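Local coordinates for lactate racemase apoprotein (Thermoanaerobacterium thermosaccharolyticum, PDB 2YJG), which interconverts the D- and L-isomers of lactate, using a nickel pincer cofactor derived from nicotinic acid mononucleotide that this apoprotein form lacks, at residues E304-D309 with N413-G418; V312-A317 with K400-I405; Y383-D386 with T390-K393. One frame throughout, in Å; residues are numbered along the deposited sequence.

Contact 1: E304-D309 with N413-G418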
loop_
_atom_site.group_PDB
_atom_site.type_symbol
_atom_site.label_atom_id
_atom_site.label_comp_id
_atom_site.label_asym_id
_atom_site.label_seq_id
_atom_site.Cartn_x
_atom_site.Cartn_y
_atom_site.Cartn_z
ATOM N N GLU A 304 -13.903 -11.963 -38.617
ATOM C CA GLU A 304 -13.205 -11.979 -39.865
ATOM C C GLU A 304 -12.907 -13.415 -40.300
ATOM O O GLU A 304 -13.099 -13.748 -41.452
ATOM C CB GLU A 304 -11.856 -11.270 -39.682
ATOM C CG GLU A 304 -10.966 -11.138 -40.923
ATOM C CD GLU A 304 -9.594 -10.530 -40.547
ATOM O OE1 GLU A 304 -9.178 -10.681 -39.396
ATOM O OE2 GLU A 304 -8.911 -9.931 -41.410
ATOM N N ALA A 305 -12.397 -14.211 -39.374
ATOM C CA ALA A 305 -12.027 -15.573 -39.598
ATOM C C ALA A 305 -13.223 -16.493 -39.937
ATOM O O ALA A 305 -13.029 -17.490 -40.633
ATOM C CB ALA A 305 -11.265 -16.082 -38.410
ATOM N N ALA A 306 -14.432 -16.125 -39.516
ATOM C CA ALA A 306 -15.653 -16.895 -39.829
ATOM C C ALA A 306 -16.499 -16.329 -40.917
ATOM O O ALA A 306 -17.625 -16.832 -41.130
ATOM C CB ALA A 306 -16.531 -17.038 -38.563
ATOM N N CYS A 307 -16.016 -15.278 -41.592
ATOM C CA CYS A 307 -16.784 -14.573 -42.587
ATOM C C CYS A 307 -16.159 -14.794 -43.983
ATOM O O CYS A 307 -14.934 -14.844 -44.135
ATOM C CB CYS A 307 -16.803 -13.101 -42.214
ATOM S SG CYS A 307 -18.027 -12.125 -42.975
ATOM N N LYS A 308 -17.009 -14.993 -44.985
ATOM C CA LYS A 308 -16.590 -14.984 -46.367
ATOM C C LYS A 308 -16.126 -13.570 -46.789
ATOM O O LYS A 308 -16.623 -12.552 -46.300
ATOM C CB LYS A 308 -17.770 -15.413 -47.258
ATOM C CG LYS A 308 -18.156 -16.885 -47.163
ATOM C CD LYS A 308 -19.226 -17.160 -48.230
ATOM C CE LYS A 308 -20.182 -18.275 -47.823
ATOM N NZ LYS A 308 -21.391 -18.373 -48.753
ATOM N N ASP A 309 -15.190 -13.520 -47.727
ATOM C CA ASP A 309 -14.736 -12.273 -48.318
ATOM C C ASP A 309 -15.902 -11.509 -48.813
ATOM O O ASP A 309 -16.805 -12.046 -49.500
ATOM C CB ASP A 309 -13.770 -12.505 -49.493
ATOM C CG ASP A 309 -12.600 -13.453 -49.132
ATOM O OD1 ASP A 309 -11.903 -13.225 -48.098
ATOM O OD2 ASP A 309 -12.390 -14.457 -49.883
ATOM N N ASN A 413 -23.114 -17.221 -39.153
ATOM C CA ASN A 413 -22.333 -17.782 -38.093
ATOM C C ASN A 413 -22.568 -16.962 -36.830
ATOM O O ASN A 413 -22.426 -15.756 -36.875
ATOM C CB ASN A 413 -20.833 -17.780 -38.453
ATOM C CG ASN A 413 -20.368 -19.011 -39.244
ATOM O OD1 ASN A 413 -19.366 -18.948 -39.992
ATOM N ND2 ASN A 413 -21.015 -20.135 -39.028
ATOM N N VAL A 414 -22.848 -17.594 -35.688
ATOM C CA VAL A 414 -23.012 -16.882 -34.395
ATOM C C VAL A 414 -21.908 -17.241 -33.458
ATOM O O VAL A 414 -21.730 -18.408 -33.111
ATOM C CB VAL A 414 -24.397 -17.198 -33.712
ATOM C CG1 VAL A 414 -24.547 -16.397 -32.375
ATOM C CG2 VAL A 414 -25.551 -16.855 -34.689
ATOM N N ILE A 415 -21.123 -16.249 -33.040
ATOM C CA ILE A 415 -20.021 -16.485 -32.145
ATOM C C ILE A 415 -20.331 -15.609 -30.929
ATOM O O ILE A 415 -19.962 -14.425 -30.920
ATOM C CB ILE A 415 -18.694 -16.015 -32.741
ATOM C CG1 ILE A 415 -18.524 -16.536 -34.196
ATOM C CG2 ILE A 415 -17.542 -16.437 -31.810
ATOM C CD1 ILE A 415 -17.143 -16.226 -34.835
ATOM N N PRO A 416 -21.016 -16.169 -29.917
ATOM C CA PRO A 416 -21.544 -15.256 -28.895
ATOM C C PRO A 416 -20.499 -14.447 -28.122
ATOM O O PRO A 416 -20.767 -13.297 -27.785
ATOM C CB PRO A 416 -22.360 -16.149 -27.953
ATOM C CG PRO A 416 -22.461 -17.544 -28.673
ATOM C CD PRO A 416 -21.451 -17.577 -29.755
ATOM N N ASP A 417 -19.329 -15.018 -27.878
ATOM C CA ASP A 417 -18.210 -14.297 -27.286
ATOM C C ASP A 417 -16.966 -14.329 -28.203
ATOM O O ASP A 417 -16.206 -15.316 -28.264
ATOM C CB ASP A 417 -17.900 -14.865 -25.932
ATOM C CG ASP A 417 -16.768 -14.097 -25.195
ATOM O OD1 ASP A 417 -15.957 -13.394 -25.848
ATOM O OD2 ASP A 417 -16.702 -14.214 -23.953
ATOM N N GLY A 418 -16.819 -13.245 -28.951
ATOM C CA GLY A 418 -15.762 -13.092 -29.928
ATOM C C GLY A 418 -14.329 -13.029 -29.394
ATOM O O GLY A 418 -13.382 -13.293 -30.130
#
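Ala306 overlaps the end of Ile415: its CB lies 3.9 Å from CD1 of the isoleucine. The contact sits on one face of a six-stranded parallel sheet, an alpha/beta arrangement in which helices cover the sheet. Five of the strands come from the C-terminal part of the chain and one, 22-25, from near its start. Strand 412-415 belongs to that sheet, between strands 22-25 and 279-283. Helix 293-305 ends just before Ala306, the first residue to leave helical geometry. The backbone N of Cys307 still bonds to the O of Glu304, at 3.3 Å, as the chain turns from the helix into strand 307-308.

The methyl group of Ala306 points at strand 412-415. Ile415 reaches it with its longer branch. CG1 stands opposite the carbonyl carbon (chi1 -48°), and the chain then runs extended (chi2 -174°), which carries CD1 out to the alanine. Both side chains also rest on Val280 of the neighbouring strand 279-283. Asn413, two residues before Ile415, points the same way. Its amide is probably reversed in the model.

All three touching residues are buried. Ile415 lies about 11 Å, side chain to side chain, from Lys298, a probable substrate-binding residue of helix 293-305. The backbone O of Ala306 lies 3.0 Å from the atom modelled as OD1 of Asn413; with the amide turned over, ND2 would stand there and a hydrogen bond would be possible.

Contact 2: V312-A317 with K400-I405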
loop_
_atom_site.group_PDB
_atom_site.type_symbol
_atom_site.label_atom_id
_atom_site.label_comp_id
_atom_site.label_asym_id
_atom_site.label_seq_id
_atom_site.Cartn_x
_atom_site.Cartn_y
_atom_site.Cartn_z
ATOM N N VAL A 312 -20.434 -9.632 -44.055
ATOM C CA VAL A 312 -20.754 -8.653 -43.031
ATOM C C VAL A 312 -20.528 -9.247 -41.657
ATOM O O VAL A 312 -20.970 -10.356 -41.365
ATOM C CB VAL A 312 -22.195 -8.173 -43.201
ATOM C CG1 VAL A 312 -22.543 -7.060 -42.181
ATOM C CG2 VAL A 312 -22.403 -7.659 -44.647
ATOM N N ILE A 313 -19.748 -8.542 -40.840
ATOM C CA ILE A 313 -19.549 -8.910 -39.470
ATOM C C ILE A 313 -20.374 -7.938 -38.612
ATOM O O ILE A 313 -20.181 -6.683 -38.705
ATOM C CB ILE A 313 -18.053 -8.800 -39.095
ATOM C CG1 ILE A 313 -17.216 -9.825 -39.880
ATOM C CG2 ILE A 313 -17.823 -8.934 -37.570
ATOM C CD1 ILE A 313 -15.655 -9.328 -40.048
ATOM N N ILE A 314 -21.290 -8.487 -37.817
ATOM C CA ILE A 314 -22.051 -7.740 -36.758
ATOM C C ILE A 314 -21.417 -8.021 -35.414
ATOM O O ILE A 314 -21.233 -9.179 -35.007
ATOM C CB ILE A 314 -23.542 -8.129 -36.668
ATOM C CG1 ILE A 314 -24.233 -7.941 -38.003
ATOM C CG2 ILE A 314 -24.221 -7.339 -35.561
ATOM C CD1 ILE A 314 -25.585 -8.712 -38.196
ATOM N N ILE A 315 -21.041 -6.959 -34.725
ATOM C CA ILE A 315 -20.414 -7.076 -33.433
ATOM C C ILE A 315 -21.185 -6.230 -32.396
ATOM O O ILE A 315 -21.394 -5.036 -32.595
ATOM C CB ILE A 315 -18.890 -6.684 -33.434
ATOM C CG1 ILE A 315 -18.358 -7.015 -32.060
ATOM C CG2 ILE A 315 -18.647 -5.241 -33.759
ATOM C CD1 ILE A 315 -16.907 -7.231 -31.853
ATOM N N ALA A 316 -21.562 -6.860 -31.283
ATOM C CA ALA A 316 -22.180 -6.151 -30.210
ATOM C C ALA A 316 -21.113 -5.841 -29.209
ATOM O O ALA A 316 -20.495 -6.739 -28.690
ATOM C CB ALA A 316 -23.314 -6.962 -29.570
ATOM N N ALA A 317 -20.908 -4.538 -28.974
ATOM C CA ALA A 317 -19.857 -3.986 -28.095
ATOM C C ALA A 317 -20.364 -2.615 -27.584
ATOM O O ALA A 317 -20.545 -1.677 -28.350
ATOM C CB ALA A 317 -18.500 -3.841 -28.857
ATOM N N LYS A 400 -30.975 -6.617 -40.420
ATOM C CA LYS A 400 -31.656 -6.021 -41.605
ATOM C C LYS A 400 -30.641 -5.288 -42.511
ATOM O O LYS A 400 -30.697 -5.386 -43.761
ATOM C CB LYS A 400 -32.802 -5.085 -41.198
ATOM C CG LYS A 400 -33.043 -3.844 -42.116
ATOM C CD LYS A 400 -32.175 -2.582 -41.736
ATOM C CE LYS A 400 -32.895 -1.217 -41.984
ATOM N NZ LYS A 400 -32.707 -0.585 -43.362
ATOM N N ILE A 401 -29.688 -4.580 -41.892
ATOM C CA ILE A 401 -28.690 -3.839 -42.694
ATOM C C ILE A 401 -27.836 -4.882 -43.441
ATOM O O ILE A 401 -27.678 -4.790 -44.644
ATOM C CB ILE A 401 -27.816 -2.858 -41.847
ATOM C CG1 ILE A 401 -28.635 -1.693 -41.232
ATOM C CG2 ILE A 401 -26.722 -2.244 -42.671
ATOM C CD1 ILE A 401 -29.158 -0.631 -42.303
ATOM N N ALA A 402 -27.380 -5.925 -42.729
ATOM C CA ALA A 402 -26.499 -6.943 -43.304
ATOM C C ALA A 402 -27.211 -7.571 -44.466
ATOM O O ALA A 402 -26.648 -7.688 -45.529
ATOM C CB ALA A 402 -26.135 -7.980 -42.307
ATOM N N GLU A 403 -28.449 -7.987 -44.233
ATOM C CA GLU A 403 -29.265 -8.602 -45.314
ATOM C C GLU A 403 -29.377 -7.750 -46.574
ATOM O O GLU A 403 -29.334 -8.276 -47.686
ATOM C CB GLU A 403 -30.631 -8.996 -44.767
ATOM C CG GLU A 403 -30.514 -10.180 -43.784
ATOM C CD GLU A 403 -31.795 -10.509 -43.020
ATOM O OE1 GLU A 403 -32.830 -9.856 -43.226
ATOM O OE2 GLU A 403 -31.754 -11.444 -42.191
ATOM N N SER A 404 -29.507 -6.439 -46.411
ATOM C CA SER A 404 -29.492 -5.511 -47.553
ATOM C C SER A 404 -28.180 -5.577 -48.363
ATOM O O SER A 404 -28.177 -5.394 -49.564
ATOM C CB SER A 404 -29.672 -4.085 -47.056
ATOM O OG SER A 404 -28.412 -3.549 -46.666
ATOM N N ILE A 405 -27.084 -5.830 -47.669
ATOM C CA ILE A 405 -25.734 -5.868 -48.229
ATOM C C ILE A 405 -25.462 -7.186 -48.920
ATOM O O ILE A 405 -24.920 -7.204 -50.019
ATOM C CB ILE A 405 -24.679 -5.691 -47.089
ATOM C CG1 ILE A 405 -24.714 -4.265 -46.546
ATOM C CG2 ILE A 405 -23.252 -6.058 -47.579
ATOM C CD1 ILE A 405 -23.835 -4.059 -45.316
#
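Val312 carries most of the apolar contact, with one methyl for each of two helix residues. Its CG1 meets CB of Ala402 at 3.7 Å. Its CG2 meets CG2 of Ile405 at 3.4 Å, tighter than usual for two methyl carbons. The fork of the valine explains the division: CG1 stands opposite the backbone N (chi1 -176°), and CG2 lies beside that N, on the side of Ile405. The valine and isoleucine side chains cross obliquely. CD1 of Ile405 adds a looser touch on the same CG2, at 3.9 Å. Ile314, two residues along the strand, reaches the alanine with CD1, 4.2 Å from CB of Ala402. The small alanine therefore faces both strand residues, and its CA is 6.0 Å from that of Val312.

This is helix-on-sheet packing in an alpha/beta domain. Helix 395-405 lies against strand 311-316, an inner strand of the parallel sheet. The two short segments run antiparallel, at 174°, with their axes 9.2 Å apart. Ala402 also touches Ile279 of the next strand, and Ile314 packs on Leu395 and Ala398 nearer the start of the helix.

No hydrogen bond crosses between the two segments. In the helix, OG of Ser404 is placed 2.5 Å from O of Ile401, so short that the modelled bond is doubtful. Glu403 points away from the strand and forms a salt bridge with Arg21. On the strand, the backbone of Val312 bonds to Asp278 and Val280, while that of Ile313 bonds to Lys371 and Ile373 on the other flank.

Contact 3: Y383-D386 with T390-K393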
loop_
_atom_site.group_PDB
_atom_site.type_symbol
_atom_site.label_atom_id
_atom_site.label_comp_id
_atom_site.label_asym_id
_atom_site.label_seq_id
_atom_site.Cartn_x
_atom_site.Cartn_y
_atom_site.Cartn_z
ATOM N N TYR A 383 -18.749 8.075 -34.183
ATOM C CA TYR A 383 -17.411 7.475 -34.264
ATOM C C TYR A 383 -17.418 6.289 -35.235
ATOM O O TYR A 383 -16.510 6.085 -36.069
ATOM C CB TYR A 383 -16.923 6.955 -32.918
ATOM C CG TYR A 383 -16.707 7.973 -31.820
ATOM C CD1 TYR A 383 -16.219 9.236 -32.087
ATOM C CD2 TYR A 383 -16.954 7.624 -30.503
ATOM C CE1 TYR A 383 -15.990 10.131 -31.064
ATOM C CE2 TYR A 383 -16.733 8.498 -29.471
ATOM C CZ TYR A 383 -16.263 9.767 -29.761
ATOM O OH TYR A 383 -16.046 10.634 -28.720
ATOM N N VAL A 384 -18.421 5.445 -35.076
ATOM C CA VAL A 384 -18.505 4.239 -35.871
ATOM C C VAL A 384 -18.580 4.610 -37.368
ATOM O O VAL A 384 -17.877 3.999 -38.218
ATOM C CB VAL A 384 -19.750 3.393 -35.460
ATOM C CG1 VAL A 384 -19.973 2.267 -36.481
ATOM C CG2 VAL A 384 -19.602 2.868 -34.033
ATOM N N LYS A 385 -19.403 5.623 -37.696
ATOM C CA LYS A 385 -19.500 6.128 -39.083
ATOM C C LYS A 385 -18.172 6.704 -39.608
ATOM O O LYS A 385 -17.758 6.476 -40.764
ATOM C CB LYS A 385 -20.585 7.210 -39.178
ATOM C CG LYS A 385 -21.989 6.727 -39.120
ATOM C CD LYS A 385 -22.980 7.890 -39.258
ATOM C CE LYS A 385 -24.289 7.677 -38.553
ATOM N NZ LYS A 385 -24.857 8.991 -38.043
ATOM N N ASP A 386 -17.489 7.415 -38.734
ATOM C CA ASP A 386 -16.218 8.035 -39.041
ATOM C C ASP A 386 -15.142 6.967 -39.284
ATOM O O ASP A 386 -14.153 7.224 -39.941
ATOM C CB ASP A 386 -15.764 8.928 -37.882
ATOM C CG ASP A 386 -16.491 10.278 -37.821
ATOM O OD1 ASP A 386 -17.291 10.580 -38.691
ATOM O OD2 ASP A 386 -16.215 11.014 -36.866
ATOM N N THR A 390 -20.803 0.801 -39.782
ATOM C CA THR A 390 -22.202 1.210 -39.754
ATOM C C THR A 390 -22.740 0.887 -38.384
ATOM O O THR A 390 -22.675 -0.299 -37.914
ATOM C CB THR A 390 -23.043 0.471 -40.792
ATOM O OG1 THR A 390 -22.490 0.648 -42.075
ATOM C CG2 THR A 390 -24.490 0.944 -40.768
ATOM N N PRO A 391 -23.250 1.916 -37.704
ATOM C CA PRO A 391 -23.855 1.695 -36.404
ATOM C C PRO A 391 -25.261 1.082 -36.543
ATOM O O PRO A 391 -25.937 1.298 -37.559
ATOM C CB PRO A 391 -23.950 3.097 -35.833
ATOM C CG PRO A 391 -24.070 3.984 -37.044
ATOM C CD PRO A 391 -23.437 3.295 -38.183
ATOM N N ALA A 392 -25.667 0.325 -35.541
ATOM C CA ALA A 392 -27.049 -0.204 -35.471
ATOM C C ALA A 392 -27.541 -0.154 -34.049
ATOM O O ALA A 392 -26.742 -0.315 -33.108
ATOM C CB ALA A 392 -27.120 -1.625 -36.017
ATOM N N LYS A 393 -28.846 0.111 -33.855
ATOM C CA LYS A 393 -29.357 0.251 -32.489
ATOM C C LYS A 393 -29.515 -1.059 -31.760
ATOM O O LYS A 393 -29.484 -1.110 -30.530
ATOM C CB LYS A 393 -30.673 1.078 -32.457
ATOM C CG LYS A 393 -31.988 0.280 -32.307
ATOM C CD LYS A 393 -33.269 1.201 -32.584
ATOM C CE LYS A 393 -34.002 0.844 -33.863
ATOM N NZ LYS A 393 -35.249 1.691 -34.010
#
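Val384 presses one methyl, CG1, against the peptide link between Thr390 and Pro391. CG1 lies 3.5 Å from N of Pro391 and 3.6 Å from C of Thr390. It also reaches the proline ring, 4.0 Å from CD. Opposite the backbone N (chi1 169°), CG1 is the branch of the valine that meets the strand. Lys385, next along the helix, supplies the second touch. Its CG is 3.8 Å from CD of Pro391, and its CE is 4.0 Å from CG of the same ring. The aliphatic chain of the lysine passes the ring at about a right angle, using its methylene carbons and not its charged end.

Further out, NZ of Lys385 forms a salt bridge with Glu382, one turn back on the same helix. That bond is consistent with the chain being held alongside the ring. Val384 rests also on Met374, Thr376 and Met389, and Pro391 touches Tyr381 at the start of the helix.

The segments belong to the beta-alpha-beta unit formed by strand 371-375, helix 381-386 and strand 390-392. Only three residues separate them, so the chain leaves the helix and soon enters the strand. This strand is one of the two edge strands of the parallel sheet, counted within the chain. The backbones of Thr390 and Ala392 bond to strand 371-375.

No hydrogen bond crosses between the segments. The contact therefore rests on shape and apolar surface, and the lysine can add methylene area to it while its ammonium group is paired with Glu382.

All three contacts reach the same parallel sheet. Contacts 1 and 2 are buried, whereas contact 3 is only partly so and lies at an edge strand. Contacts 1 and 2 touch: SG of Cys307 is 3.6 Å from N of Val312. Strand 307-308 runs on to strand 311-316, and helix 395-405 to strand 412-415. Contact 3 lies about 4 Å from contact 2 at the nearest atoms and leads on to it, since strand 390-392 precedes helix 395-405. Contact 2 is purely apolar across its segments. Contact 1 adds a buried polar group, and contact 3 uses the aliphatic part of an exposed lysine.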